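Local coordinates for protein mevalonate kinase (Staphylococcus aureus, PDB 2X7I) that probably phosphorylates mevalonate with ATP to give 5-phosphomevalonate, an early step of the mevalonate route to isoprenoids, as a member of the GHMP kinase family, at residues E10-I15 / A36-V41. Residues are numbered along the deposited sequence; the frame is centred on the assembly and turned at random.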
# COMPACT_ATOMS: atom_id res chain seq x y z
N GLU A 10 -11.16 10.10 -1.35
CA GLU A 10 -10.53 8.91 -1.91
C GLU A 10 -9.06 8.88 -1.57
O GLU A 10 -8.43 9.92 -1.36
CB GLU A 10 -10.64 8.91 -3.43
CG GLU A 10 -11.69 8.00 -3.97
CD GLU A 10 -11.98 8.28 -5.43
OE1 GLU A 10 -11.02 8.54 -6.18
OE2 GLU A 10 -13.16 8.26 -5.83
N SER A 11 -8.51 7.67 -1.58
CA SER A 11 -7.08 7.48 -1.39
C SER A 11 -6.55 6.24 -2.10
O SER A 11 -7.23 5.21 -2.19
CB SER A 11 -6.77 7.35 0.10
OG SER A 11 -5.36 7.33 0.30
N THR A 12 -5.32 6.33 -2.59
CA THR A 12 -4.61 5.15 -3.08
C THR A 12 -3.97 4.45 -1.90
O THR A 12 -3.95 4.98 -0.79
CB THR A 12 -3.48 5.48 -4.07
OG1 THR A 12 -2.34 5.98 -3.35
CG2 THR A 12 -3.93 6.48 -5.11
N GLY A 13 -3.45 3.25 -2.14
CA GLY A 13 -2.56 2.59 -1.19
C GLY A 13 -1.11 2.97 -1.48
O GLY A 13 -0.84 3.97 -2.14
N LYS A 14 -0.18 2.16 -0.99
CA LYS A 14 1.24 2.31 -1.36
C LYS A 14 1.97 0.97 -1.33
O LYS A 14 1.53 0.03 -0.65
CB LYS A 14 1.91 3.34 -0.45
CG LYS A 14 2.86 2.80 0.59
CD LYS A 14 2.19 1.96 1.67
CE LYS A 14 3.21 0.98 2.25
NZ LYS A 14 2.74 0.24 3.44
N ILE A 15 3.07 0.87 -2.06
CA ILE A 15 3.92 -0.32 -2.01
C ILE A 15 5.35 0.08 -1.68
O ILE A 15 5.86 1.06 -2.21
CB ILE A 15 3.90 -1.11 -3.34
CG1 ILE A 15 2.46 -1.47 -3.72
CG2 ILE A 15 4.77 -2.38 -3.23
CD1 ILE A 15 2.29 -2.83 -4.37
N ALA A 36 -3.67 1.08 -8.07
CA ALA A 36 -4.67 0.04 -8.23
C ALA A 36 -5.54 -0.14 -6.97
O ALA A 36 -6.67 -0.61 -7.05
CB ALA A 36 -4.01 -1.28 -8.61
N GLY A 37 -4.99 0.23 -5.82
CA GLY A 37 -5.71 0.13 -4.55
C GLY A 37 -6.44 1.42 -4.26
O GLY A 37 -5.85 2.49 -4.35
N LYS A 38 -7.73 1.33 -3.95
CA LYS A 38 -8.57 2.51 -3.72
C LYS A 38 -9.42 2.33 -2.46
O LYS A 38 -10.10 1.32 -2.30
CB LYS A 38 -9.48 2.78 -4.91
CG LYS A 38 -8.74 3.30 -6.17
CD LYS A 38 -8.24 4.76 -6.00
CE LYS A 38 -6.91 5.00 -6.70
NZ LYS A 38 -7.01 4.97 -8.20
N ILE A 39 -9.36 3.33 -1.59
CA ILE A 39 -10.26 3.43 -0.46
C ILE A 39 -11.12 4.68 -0.67
O ILE A 39 -10.57 5.76 -0.91
CB ILE A 39 -9.50 3.51 0.86
CG1 ILE A 39 -8.72 2.20 1.08
CG2 ILE A 39 -10.44 3.80 2.01
CD1 ILE A 39 -8.64 1.74 2.52
N LYS A 40 -12.44 4.51 -0.59
CA LYS A 40 -13.40 5.61 -0.73
C LYS A 40 -14.18 5.78 0.58
O LYS A 40 -14.70 4.80 1.11
CB LYS A 40 -14.39 5.32 -1.85
CG LYS A 40 -13.78 5.06 -3.23
CD LYS A 40 -14.85 4.64 -4.22
CE LYS A 40 -14.29 4.48 -5.62
NZ LYS A 40 -13.29 3.37 -5.72
N VAL A 41 -14.29 7.02 1.06
CA VAL A 41 -15.12 7.33 2.22
C VAL A 41 -16.20 8.35 1.85
O VAL A 41 -15.92 9.36 1.20
CB VAL A 41 -14.27 7.86 3.42
CG1 VAL A 41 -15.18 8.33 4.56
CG2 VAL A 41 -13.29 6.78 3.90
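Ser-11 and Ile-39 face each other as an antiparallel hydrogen-bonded pair and form the tight part of this contact. Ile-39 N reaches Ser-11 O at 2.9 Å in a nearly straight bond (171°), and Ser-11 N returns one to Ile-39 O at 2.9 Å, more bent at 144°. Both side chains lie on the buried face of the sheet against helix 103-119, where Ile-39 supplies a branched apolar surface to Ala-106 and Val-107. Small Ser-11 touches Val-109 of that helix and Ile-151 of helix 145-153, and its buried hydroxyl is satisfied locally: OG, anti to the backbone N (chi1 -173°), donates to a lone pair of Thr-12 O at 2.9 Å. Strands 6-16 and 29-45 belong to the mixed sheet of the N-terminal GHMP kinase domain, with helices packed on this face; further along, Lys-14 forms a salt bridge with Asp-147.

The other face, carrying Glu-10, Thr-12, Lys-38 and Lys-40, is partly exposed and looser. The aliphatic stems of Glu-10 and Lys-40 run side by side, CG to CG at 3.7 Å, but Glu-10 OE2 and Lys-40 NZ stay 4.9 Å apart, not in contact; OE2 is hydrogen-bonded to Tyr-8 OH. Lys-38, its chain bent, crosses Thr-12 at a slant, CE 3.7 Å from Thr-12 CG2, and its NZ is hydrogen-bonded to Asn-35 O. Pairing weakens at the two glycines, where Gly-13 N lies 3.3 Å from Gly-37 O in a weak, bent bond.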